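Tyrocidine synthetase 3 (Brevibacillus brevis, PDB 2JGP) forms peptide bonds in the nonribosomal synthesis of the antibiotic tyrocidine, this fragment joining a peptidyl carrier domain to a condensation domain. Local coordinates at residues A[129-133]-A[134-138]; A[176-180]-A[181-185]; A[194-198]-A[199-203]; A[223-227]-A[228-232]; A[410-413]-A[414-418]. All blocks are in the same frame, centred on the assembly; numbering follows the deposited sequence.

All five contacts are local and lie in series within the condensation domain; none nests in or crosses another. From the N terminus, contact 1 turns the chain from strand 123-129 into helix 133-146, and contact 2 turns it from strand 174-177 into helix 180-189. Contact 3 closes the loop that enters strand 202-210, the strand completing that beta-alpha-beta unit. Contact 4 follows strand 213-220 and starts helix 227-241, so contacts 1 to 4 all adjoin one mixed sheet. Contacts 3 and 4 touch, L201 CB lying 3.9 Å from I224 CG1. Contact 5, at the end of helix 409-415, stands apart, its centre about 48 Å from that of contact 1.

Contact 1 (A[129-133]-A[134-138]); sequences GKLER and TRVEA
E132 and R135 meet at the N terminus of helix 133-146, where E132 is the N-cap residue after the loop that leaves strand 123-129. E132 can be followed outward. Its CB lies 4.1 Å from R135 CB. CG is turned away from the carbonyl carbon (chi1 -62°) and the chain runs extended from there, which brings the carboxylate across the arginine chain at a slant. CD stops 3.6 Å from R135 NE. At the tip OE1 forms a salt bridge with R135 NH2 at 3.4 Å, but the hydrogen bond within it is weak and bent, and the carboxylate and guanidinium planes are 56° apart. The second oxygen, OE2, lies 3.8 Å from R135 NE and beside the methylene R135 CG. R135 bends at chi2 and chi3 to come back toward the cap, and its side chain also lies against Y241 of helix 227-241.

The backbone of E132 is held more firmly than its side chain. V136 N donates to E132 O at 3.1 Å, and E137 N repeats the bond one residue on, to R133 O; the E132 amide in turn donates to the hydroxyl of Y241. Beneath the cap, L131 and V136 face the sheet, touching L206 and L216 of its strands respectively. The two side chains meet nearly at right angles in tight packing, L131 CD2 only 3.3 Å from V136 CG2.

Contact 2 (A[176-180]-A[181-185]); sequences SEVTE and EEARE. Unlike the reference sequence in segment 181-185: E181 (reference Gln).
T179 O accepts the amide of A183 at 2.9 Å, the shortest hydrogen bond of the turn where strand 174-177 gives way to helix 180-189. T179 is the N-cap residue, yet its own side chain makes no capping bond. The tie runs the other way: E182, three residues on, extends its chain back and its OE1 takes the T179 amide at 3.0 Å in a nearly straight bond, 169° at the hydrogen. A capping box has this bond too, but its reciprocal partner is missing here. The amide comes from above the carboxylate plane, 41° out of it, while V178 CB packs against the same oxygen at 3.6 Å. E182 CG also lies beside T179 CB, the two side chains crossing at about a right angle.

Further round the helix E180 and R184, a turn apart, form a salt bridge. E180 has CG anti to its amide nitrogen, and its extended chain carries OE2 to R184 NH2 at 3.1 Å, with the carboxylate and guanidinium planes turned by 26°. OE1 of the same carboxylate bridges to R213. A long bridge from R184 NH1 to E181 OE1 completes the network; E181 replaces the glutamine of the reference sequence. V178 CG2 and A183 CB, 3.9 Å apart, form the apolar side of the turn, and A183 also touches I209 of strand 202-210. E180 and E182 would be expected to suit the positive end of the helix dipole; R184 and R213 probably offset the charge of E180, while the T179 amide answers E182.

Contact 3 (A[194-198]-A[199-203]); sequences FDLEV and APLIR
The loop that enters strand 202-210 is closed by a cation-pi stack between F194 and R203. The guanidinium lies flat over one face of the ring, the planes only 4° apart, with R203 CZ 3.8 Å from the ring centroid. The closest atoms are R203 CZ and F194 CE2 at 3.5 Å. NH1 sits over the ring centre and NH2 reaches toward CD2. R203 gets there by placing CG between its amide nitrogen and carbonyl carbon (chi1 46°) and bending again at chi3, so the chain folds back over the ring. Bonds from NH2 to P193 O and, weakly, from NH1 to Q192 O fix the rotation of the guanidinium.

Between these two residues the chain makes a type I beta turn from D195 to V198. D195 OD1 accepts the E197 amide at 2.9 Å, an Asx turn, with the donor above the carboxylate plane. L201, the centre of an inverse gamma turn just after the cis A199-P200 peptide bond, fills the inside of the loop. Its CD2 lies 3.4 Å from V198 O and 3.5 Å from D195 O, and it touches F194 CB at 3.9 Å; L196 CD1 approaches the same methyl.

L196 packs against Y107, D110 and Q111 of helix 101-113, while L201 reaches F154 of strand 152-157. I202 packs on T218 and M220 of strand 213-220, with which R203 pairs through D219; the L201 backbone bonds to H221 just beyond the end of that strand.

Contact 4 (A[223-227]-A[228-232]); sequences SISDG and VSSGI. With SO4 (sulfate ion), chain B.
D226 folds its carboxylate over the first turn of helix 227-241, where OD1 meets the backbone and hydroxyl of S229. CG sits between the amide nitrogen and the carbonyl carbon (chi1 64°), a bend that carries OD1 back to the helix start. There it accepts the S229 amide at 2.9 Å, with a N-H...O angle of 157°: the N-cap bond. S229 OG lies 2.8 Å from the same D226 OD1, but its proton could go instead to G369 O, also within hydrogen-bonding reach. R359 adds a salt bridge to OD1, and OD2 accepts the amides of F371 and V372. With both oxygens engaged, this buried carboxylate is fixed in rotation.

The backbone carbonyl of D226 has two donors as well. S230 N reaches D226 O at 2.9 Å, while S230 OG approaches D226 O from above the carbonyl plane at 3.3 Å. Beside them S225 OG packs against S229 CB at 3.3 Å; this buried hydroxyl has no polar partner in the model. Next along the chain, G227 N donates to O1 of a sulfate ion at 2.9 Å. The ion, probably from the crystallisation liquor, sits at the helix N terminus, a position where a helix start would be expected to attract an anion. D226 and G227 are the last two residues of the HHxxxDG signature of condensation domains, and an aspartate tied to an arginine in this way is consistent with a structural role in that motif.

Contact 5 (A[410-413]-A[414-418]); sequences EELV and EKLAI
Residues 410-415 follow an alpha-helical path and the chain then leaves it, so the two segments form the C-terminal turn of helix 409-415. K415 N donates to E411 O at 2.8 Å and L416 N to L412 O at 3.0 Å, while the preceding bond, E414 N to E410 O, is weak. A417 takes a positive phi of 66° and ends the helix; its amide turns back to E414 O at 3.3 Å.

On the inner side L412 and L416, one turn apart, carry the packing. L412 has CG anti to its amide nitrogen and L416 has its CG beside its own backbone N (chi1 -72°), which brings the two leucines together, crossing obliquely. L427 touches both of them, and L412 goes deeper, against W276 and L277 of helix 267-279. K415 leans on E273 and L277 of the same helix.

E414 CG, turned beside its own backbone N (chi1 -66°), lies 3.5 Å from E410 O; the chain bends beyond it. The E410 side chain lies against the start of helix 101-113, with its OE1 bonded to S101 OG. L416 CG packs on the carbonyl of the preceding turn, 3.3 Å from L412 O. The tight apolar pair is that of the methyls L412 CD1 and L416 CD1, which come within 3.5 Å.

Contact 1 (A[129-133]-A[134-138])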
# COMPACT_ATOMS: atom_id res chain seq x y z
N GLY A 129 -23.41 -0.55 -24.25
CA GLY A 129 -24.39 -1.62 -24.19
C GLY A 129 -25.73 -1.10 -23.71
O GLY A 129 -25.94 0.11 -23.63
N LYS A 130 -26.63 -2.02 -23.36
CA LYS A 130 -28.02 -1.65 -23.05
C LYS A 130 -28.12 -0.76 -21.81
O LYS A 130 -28.57 0.38 -21.91
CB LYS A 130 -28.89 -2.91 -22.90
CG LYS A 130 -28.91 -3.83 -24.12
CD LYS A 130 -29.38 -3.14 -25.40
CE LYS A 130 -30.84 -2.72 -25.34
NZ LYS A 130 -31.34 -2.25 -26.66
N LEU A 131 -27.71 -1.30 -20.66
CA LEU A 131 -27.64 -0.59 -19.38
C LEU A 131 -28.98 -0.02 -18.89
O LEU A 131 -29.60 0.81 -19.56
CB LEU A 131 -26.58 0.53 -19.42
CG LEU A 131 -25.58 0.60 -18.25
CD1 LEU A 131 -25.08 2.03 -18.06
CD2 LEU A 131 -26.16 0.07 -16.94
N GLU A 132 -29.42 -0.45 -17.70
CA GLU A 132 -30.63 0.06 -17.07
C GLU A 132 -30.27 0.98 -15.93
O GLU A 132 -29.62 0.56 -14.97
CB GLU A 132 -31.48 -1.09 -16.54
CG GLU A 132 -31.97 -2.06 -17.60
CD GLU A 132 -32.86 -3.14 -17.03
OE1 GLU A 132 -32.79 -4.29 -17.52
OE2 GLU A 132 -33.63 -2.85 -16.09
N ARG A 133 -30.70 2.24 -16.01
CA ARG A 133 -30.30 3.25 -15.03
C ARG A 133 -30.79 2.92 -13.61
O ARG A 133 -30.08 3.19 -12.64
CB ARG A 133 -30.73 4.66 -15.45
CG ARG A 133 -32.23 4.92 -15.56
CD ARG A 133 -32.56 6.35 -15.18
NE ARG A 133 -33.99 6.66 -15.31
CZ ARG A 133 -34.61 6.97 -16.44
NH1 ARG A 133 -33.95 7.03 -17.60
NH2 ARG A 133 -35.92 7.23 -16.43
N THR A 134 -31.98 2.34 -13.49
CA THR A 134 -32.53 1.98 -12.18
C THR A 134 -31.73 0.85 -11.52
O THR A 134 -31.55 0.85 -10.30
CB THR A 134 -34.01 1.59 -12.27
OG1 THR A 134 -34.19 0.53 -13.21
CG2 THR A 134 -34.86 2.79 -12.69
N ARG A 135 -31.27 -0.11 -12.32
CA ARG A 135 -30.42 -1.19 -11.80
C ARG A 135 -29.05 -0.68 -11.36
O ARG A 135 -28.50 -1.15 -10.37
CB ARG A 135 -30.25 -2.32 -12.82
CG ARG A 135 -31.43 -3.28 -12.86
CD ARG A 135 -30.99 -4.71 -13.19
NE ARG A 135 -30.82 -4.95 -14.62
CZ ARG A 135 -30.29 -6.05 -15.15
NH1 ARG A 135 -29.85 -7.04 -14.37
NH2 ARG A 135 -30.19 -6.16 -16.47
N VAL A 136 -28.50 0.28 -12.11
CA VAL A 136 -27.25 0.93 -11.72
C VAL A 136 -27.41 1.47 -10.30
O VAL A 136 -26.63 1.14 -9.41
CB VAL A 136 -26.87 2.09 -12.68
CG1 VAL A 136 -25.66 2.87 -12.15
CG2 VAL A 136 -26.59 1.55 -14.07
N GLU A 137 -28.46 2.27 -10.10
CA GLU A 137 -28.78 2.86 -8.80
C GLU A 137 -28.95 1.80 -7.71
O GLU A 137 -28.40 1.94 -6.62
CB GLU A 137 -30.06 3.69 -8.90
CG GLU A 137 -30.37 4.50 -7.66
CD GLU A 137 -31.62 5.33 -7.80
OE1 GLU A 137 -32.70 4.73 -8.00
OE2 GLU A 137 -31.53 6.57 -7.71
N ALA A 138 -29.70 0.75 -8.03
CA ALA A 138 -30.00 -0.32 -7.07
C ALA A 138 -28.76 -1.06 -6.59
O ALA A 138 -28.66 -1.43 -5.42
CB ALA A 138 -30.99 -1.30 -7.67

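Contact 2 (A[176-180]-A[181-185])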
# COMPACT_ATOMS: atom_id res chain seq x y z
N SER A 176 -28.13 12.20 -16.18
CA SER A 176 -28.12 13.28 -17.16
C SER A 176 -27.88 12.73 -18.56
O SER A 176 -27.33 11.64 -18.73
CB SER A 176 -27.04 14.31 -16.83
OG SER A 176 -27.18 14.82 -15.51
N GLU A 177 -28.31 13.49 -19.57
CA GLU A 177 -28.06 13.16 -20.97
C GLU A 177 -27.27 14.30 -21.60
O GLU A 177 -27.74 15.43 -21.67
CB GLU A 177 -29.38 12.95 -21.72
CG GLU A 177 -30.28 11.90 -21.07
CD GLU A 177 -31.44 11.46 -21.95
OE1 GLU A 177 -31.68 12.08 -23.01
OE2 GLU A 177 -32.12 10.48 -21.57
N VAL A 178 -26.05 14.00 -22.03
CA VAL A 178 -25.13 15.01 -22.54
C VAL A 178 -24.38 14.48 -23.76
O VAL A 178 -24.37 13.29 -24.02
CB VAL A 178 -24.08 15.40 -21.47
CG1 VAL A 178 -24.76 15.97 -20.24
CG2 VAL A 178 -23.22 14.19 -21.10
N THR A 179 -23.74 15.39 -24.50
CA THR A 179 -22.82 15.02 -25.57
C THR A 179 -21.57 14.37 -24.96
O THR A 179 -21.27 14.60 -23.79
CB THR A 179 -22.40 16.25 -26.41
OG1 THR A 179 -23.56 16.80 -27.05
CG2 THR A 179 -21.38 15.87 -27.47
N GLU A 180 -20.86 13.57 -25.75
CA GLU A 180 -19.61 12.98 -25.28
C GLU A 180 -18.61 14.06 -24.86
O GLU A 180 -18.01 13.97 -23.79
CB GLU A 180 -18.99 12.07 -26.34
CG GLU A 180 -17.80 11.26 -25.83
CD GLU A 180 -17.18 10.37 -26.88
OE1 GLU A 180 -17.72 10.27 -28.00
OE2 GLU A 180 -16.14 9.75 -26.57
N GLU A 181 -18.45 15.08 -25.70
CA GLU A 181 -17.54 16.19 -25.40
C GLU A 181 -17.98 16.96 -24.16
O GLU A 181 -17.14 17.37 -23.36
CB GLU A 181 -17.42 17.14 -26.60
CG GLU A 181 -16.13 17.96 -26.60
CD GLU A 181 -14.89 17.11 -26.81
OE1 GLU A 181 -14.77 16.49 -27.90
OE2 GLU A 181 -14.03 17.05 -25.91
N GLU A 182 -19.29 17.15 -23.99
CA GLU A 182 -19.82 17.75 -22.76
C GLU A 182 -19.51 16.88 -21.54
O GLU A 182 -19.22 17.40 -20.46
CB GLU A 182 -21.33 17.96 -22.87
CG GLU A 182 -21.74 19.04 -23.87
CD GLU A 182 -23.25 19.17 -24.03
OE1 GLU A 182 -23.98 18.23 -23.65
OE2 GLU A 182 -23.70 20.22 -24.53
N ALA A 183 -19.57 15.56 -21.71
CA ALA A 183 -19.23 14.64 -20.63
C ALA A 183 -17.79 14.81 -20.17
O ALA A 183 -17.50 14.73 -18.97
CB ALA A 183 -19.49 13.19 -21.06
N ARG A 184 -16.88 15.06 -21.12
CA ARG A 184 -15.46 15.24 -20.80
C ARG A 184 -15.19 16.43 -19.87
O ARG A 184 -14.34 16.33 -19.00
CB ARG A 184 -14.63 15.39 -22.08
CG ARG A 184 -14.49 14.10 -22.87
CD ARG A 184 -13.32 14.16 -23.84
NE ARG A 184 -13.11 12.88 -24.51
CZ ARG A 184 -13.79 12.44 -25.57
NH1 ARG A 184 -14.75 13.18 -26.12
NH2 ARG A 184 -13.50 11.25 -26.09
N GLU A 185 -15.92 17.53 -20.06
CA GLU A 185 -15.75 18.70 -19.18
C GLU A 185 -16.51 18.48 -17.86
O GLU A 185 -16.00 18.82 -16.79
CB GLU A 185 -16.23 19.99 -19.84
CG GLU A 185 -15.36 21.27 -19.59
CD GLU A 185 -14.34 21.15 -18.44
OE1 GLU A 185 -13.13 21.12 -18.75
OE2 GLU A 185 -14.74 21.10 -17.25

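Contact 3 (A[194-198]-A[199-203])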
# COMPACT_ATOMS: atom_id res chain seq x y z
N PHE A 194 -16.70 17.00 -0.18
CA PHE A 194 -17.70 16.29 0.59
C PHE A 194 -17.84 16.95 1.94
O PHE A 194 -16.84 17.35 2.54
CB PHE A 194 -17.26 14.84 0.80
CG PHE A 194 -17.37 13.98 -0.42
CD1 PHE A 194 -16.31 13.87 -1.31
CD2 PHE A 194 -18.53 13.27 -0.68
CE1 PHE A 194 -16.41 13.08 -2.43
CE2 PHE A 194 -18.64 12.47 -1.80
CZ PHE A 194 -17.58 12.38 -2.68
N ASP A 195 -19.08 17.07 2.41
CA ASP A 195 -19.35 17.40 3.79
C ASP A 195 -19.16 16.13 4.61
O ASP A 195 -19.93 15.18 4.46
CB ASP A 195 -20.77 17.94 3.96
CG ASP A 195 -21.06 18.40 5.38
OD1 ASP A 195 -20.37 17.97 6.32
OD2 ASP A 195 -21.99 19.20 5.54
N LEU A 196 -18.14 16.11 5.45
CA LEU A 196 -17.78 14.90 6.20
C LEU A 196 -18.81 14.50 7.26
O LEU A 196 -18.75 13.38 7.78
CB LEU A 196 -16.39 15.07 6.83
CG LEU A 196 -15.18 14.42 6.14
CD1 LEU A 196 -15.36 14.17 4.63
CD2 LEU A 196 -13.90 15.20 6.44
N GLU A 197 -19.74 15.41 7.56
CA GLU A 197 -20.83 15.15 8.52
C GLU A 197 -22.01 14.40 7.91
O GLU A 197 -22.96 14.06 8.63
CB GLU A 197 -21.36 16.47 9.09
CG GLU A 197 -20.41 17.20 9.98
CD GLU A 197 -21.11 18.28 10.77
OE1 GLU A 197 -20.88 18.35 11.99
OE2 GLU A 197 -21.91 19.04 10.18
N VAL A 198 -21.97 14.15 6.61
CA VAL A 198 -23.12 13.60 5.89
C VAL A 198 -22.75 12.35 5.11
O VAL A 198 -22.00 12.41 4.13
CB VAL A 198 -23.72 14.65 4.93
CG1 VAL A 198 -24.86 14.05 4.10
CG2 VAL A 198 -24.20 15.86 5.70
N ALA A 199 -23.26 11.21 5.57
CA ALA A 199 -23.15 9.96 4.84
C ALA A 199 -24.31 9.87 3.85
O ALA A 199 -25.39 10.44 4.10
CB ALA A 199 -23.17 8.77 5.81
N PRO A 200 -24.11 9.20 2.71
CA PRO A 200 -22.92 8.48 2.27
C PRO A 200 -21.87 9.40 1.64
O PRO A 200 -22.22 10.35 0.92
CB PRO A 200 -23.48 7.52 1.23
CG PRO A 200 -24.59 8.29 0.60
CD PRO A 200 -25.18 9.13 1.70
N LEU A 201 -20.60 9.11 1.90
CA LEU A 201 -19.51 9.85 1.28
C LEU A 201 -19.13 9.23 -0.07
O LEU A 201 -17.96 9.02 -0.39
CB LEU A 201 -18.30 9.92 2.21
CG LEU A 201 -18.61 10.69 3.49
CD1 LEU A 201 -17.58 10.41 4.56
CD2 LEU A 201 -18.72 12.19 3.20
N ILE A 202 -20.16 8.93 -0.87
CA ILE A 202 -19.98 8.46 -2.23
C ILE A 202 -21.09 9.10 -3.05
O ILE A 202 -22.22 9.24 -2.57
CB ILE A 202 -20.02 6.91 -2.33
CG1 ILE A 202 -19.79 6.46 -3.78
CG2 ILE A 202 -21.34 6.36 -1.80
CD1 ILE A 202 -19.43 4.98 -3.92
N ARG A 203 -20.76 9.50 -4.27
CA ARG A 203 -21.76 10.04 -5.19
C ARG A 203 -21.54 9.48 -6.58
O ARG A 203 -20.41 9.11 -6.95
CB ARG A 203 -21.77 11.57 -5.19
CG ARG A 203 -20.41 12.25 -5.26
CD ARG A 203 -20.56 13.76 -5.38
NE ARG A 203 -20.87 14.41 -4.10
CZ ARG A 203 -20.07 15.26 -3.45
NH1 ARG A 203 -18.89 15.61 -3.93
NH2 ARG A 203 -20.47 15.78 -2.29

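Contact 4 (A[223-227]-A[228-232])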
# COMPACT_ATOMS: atom_id res chain seq x y z
N SER A 223 -11.24 9.21 3.16
CA SER A 223 -11.36 8.82 4.57
C SER A 223 -12.12 7.50 4.77
O SER A 223 -12.03 6.88 5.84
CB SER A 223 -12.06 9.92 5.38
OG SER A 223 -13.37 10.15 4.89
N ILE A 224 -12.88 7.08 3.77
CA ILE A 224 -13.67 5.83 3.86
C ILE A 224 -13.34 4.82 2.75
O ILE A 224 -14.08 3.85 2.53
CB ILE A 224 -15.20 6.14 3.94
CG1 ILE A 224 -15.70 7.02 2.79
CG2 ILE A 224 -15.51 6.83 5.25
CD1 ILE A 224 -15.73 6.35 1.46
N SER A 225 -12.22 5.03 2.07
CA SER A 225 -11.85 4.16 0.95
C SER A 225 -10.35 4.20 0.68
O SER A 225 -9.61 4.92 1.36
CB SER A 225 -12.64 4.56 -0.29
OG SER A 225 -12.52 3.60 -1.31
N ASP A 226 -9.91 3.38 -0.26
CA ASP A 226 -8.56 3.44 -0.82
C ASP A 226 -8.53 2.68 -2.15
O ASP A 226 -9.57 2.18 -2.62
CB ASP A 226 -7.48 2.96 0.18
CG ASP A 226 -7.60 1.50 0.57
OD1 ASP A 226 -8.38 0.76 -0.07
OD2 ASP A 226 -6.89 1.10 1.52
N GLY A 227 -7.35 2.61 -2.77
CA GLY A 227 -7.19 2.00 -4.08
C GLY A 227 -7.76 0.60 -4.14
O GLY A 227 -8.55 0.28 -5.04
N VAL A 228 -7.39 -0.23 -3.18
CA VAL A 228 -7.92 -1.59 -3.08
C VAL A 228 -9.45 -1.57 -2.90
O VAL A 228 -10.14 -2.37 -3.52
CB VAL A 228 -7.24 -2.40 -1.96
CG1 VAL A 228 -8.03 -3.65 -1.63
CG2 VAL A 228 -5.81 -2.75 -2.34
N SER A 229 -9.96 -0.67 -2.06
CA SER A 229 -11.41 -0.61 -1.82
C SER A 229 -12.18 -0.27 -3.10
O SER A 229 -13.24 -0.84 -3.36
CB SER A 229 -11.77 0.39 -0.72
OG SER A 229 -11.07 0.14 0.48
N SER A 230 -11.64 0.65 -3.90
CA SER A 230 -12.26 1.01 -5.19
C SER A 230 -12.34 -0.19 -6.12
O SER A 230 -13.33 -0.35 -6.85
CB SER A 230 -11.49 2.15 -5.87
OG SER A 230 -11.46 3.28 -5.03
N GLY A 231 -11.32 -1.05 -6.10
CA GLY A 231 -11.35 -2.28 -6.88
C GLY A 231 -12.45 -3.21 -6.42
O GLY A 231 -13.18 -3.77 -7.24
N ILE A 232 -12.58 -3.35 -5.10
CA ILE A 232 -13.64 -4.15 -4.48
C ILE A 232 -15.01 -3.61 -4.87
O ILE A 232 -15.87 -4.36 -5.34
CB ILE A 232 -13.48 -4.18 -2.93
CG1 ILE A 232 -12.20 -4.91 -2.52
CG2 ILE A 232 -14.67 -4.87 -2.25
CD1 ILE A 232 -11.88 -4.80 -1.05
S SO4 B . -4.59 4.68 -2.81
O1 SO4 B . -5.60 4.67 -1.76
O2 SO4 B . -3.45 5.49 -2.40
O3 SO4 B . -4.14 3.31 -3.05
O4 SO4 B . -5.17 5.24 -4.02

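Contact 5 (A[410-413]-A[414-418])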
# COMPACT_ATOMS: atom_id res chain seq x y z
N GLU A 410 1.85 8.41 10.39
CA GLU A 410 1.48 9.68 11.05
C GLU A 410 2.16 9.84 12.41
O GLU A 410 2.56 10.95 12.77
CB GLU A 410 -0.04 9.77 11.26
CG GLU A 410 -0.87 9.85 9.97
CD GLU A 410 -1.14 8.50 9.34
OE1 GLU A 410 -1.10 7.48 10.06
OE2 GLU A 410 -1.38 8.46 8.11
N GLU A 411 2.25 8.75 13.16
CA GLU A 411 2.91 8.77 14.46
C GLU A 411 4.42 8.95 14.33
O GLU A 411 5.03 9.69 15.10
CB GLU A 411 2.61 7.48 15.24
CG GLU A 411 1.17 7.36 15.70
CD GLU A 411 0.76 8.50 16.59
OE1 GLU A 411 1.56 8.91 17.46
OE2 GLU A 411 -0.38 9.00 16.43
N LEU A 412 5.02 8.28 13.35
CA LEU A 412 6.46 8.36 13.11
C LEU A 412 6.89 9.80 12.81
O LEU A 412 7.86 10.28 13.38
CB LEU A 412 6.86 7.45 11.95
CG LEU A 412 8.35 7.45 11.57
CD1 LEU A 412 9.23 7.10 12.77
CD2 LEU A 412 8.59 6.48 10.43
N VAL A 413 6.17 10.46 11.91
CA VAL A 413 6.49 11.83 11.51
C VAL A 413 6.49 12.78 12.71
O VAL A 413 7.41 13.58 12.87
CB VAL A 413 5.50 12.35 10.45
CG1 VAL A 413 5.60 13.87 10.31
CG2 VAL A 413 5.76 11.65 9.11
N GLU A 414 5.46 12.67 13.55
CA GLU A 414 5.34 13.51 14.74
C GLU A 414 6.37 13.14 15.81
O GLU A 414 6.91 14.02 16.47
CB GLU A 414 3.92 13.43 15.31
CG GLU A 414 2.84 14.02 14.40
CD GLU A 414 2.97 15.53 14.21
OE1 GLU A 414 2.73 16.01 13.09
OE2 GLU A 414 3.32 16.23 15.19
N LYS A 415 6.64 11.85 15.96
CA LYS A 415 7.55 11.36 16.99
C LYS A 415 9.01 11.72 16.70
O LYS A 415 9.80 11.92 17.63
CB LYS A 415 7.42 9.84 17.16
CG LYS A 415 8.10 9.27 18.39
CD LYS A 415 7.38 9.65 19.67
CE LYS A 415 7.93 8.90 20.87
NZ LYS A 415 6.99 8.93 22.02
N LEU A 416 9.36 11.81 15.42
CA LEU A 416 10.73 12.16 15.02
C LEU A 416 11.01 13.67 15.08
O LEU A 416 12.12 14.10 14.78
CB LEU A 416 11.02 11.65 13.60
CG LEU A 416 11.19 10.14 13.45
CD1 LEU A 416 11.30 9.76 11.98
CD2 LEU A 416 12.40 9.65 14.22
N ALA A 417 10.02 14.46 15.49
CA ALA A 417 10.10 15.91 15.42
C ALA A 417 10.14 16.31 13.95
O ALA A 417 9.33 15.80 13.16
CB ALA A 417 11.32 16.44 16.19
N ILE A 418 11.07 17.17 13.55
CA ILE A 418 11.04 17.71 12.19
C ILE A 418 12.42 18.08 11.61
O ILE A 418 13.27 18.67 12.29
CB ILE A 418 10.08 18.94 12.12
CG1 ILE A 418 8.69 18.51 11.64
CG2 ILE A 418 10.64 20.04 11.22
CD1 ILE A 418 7.61 19.52 11.94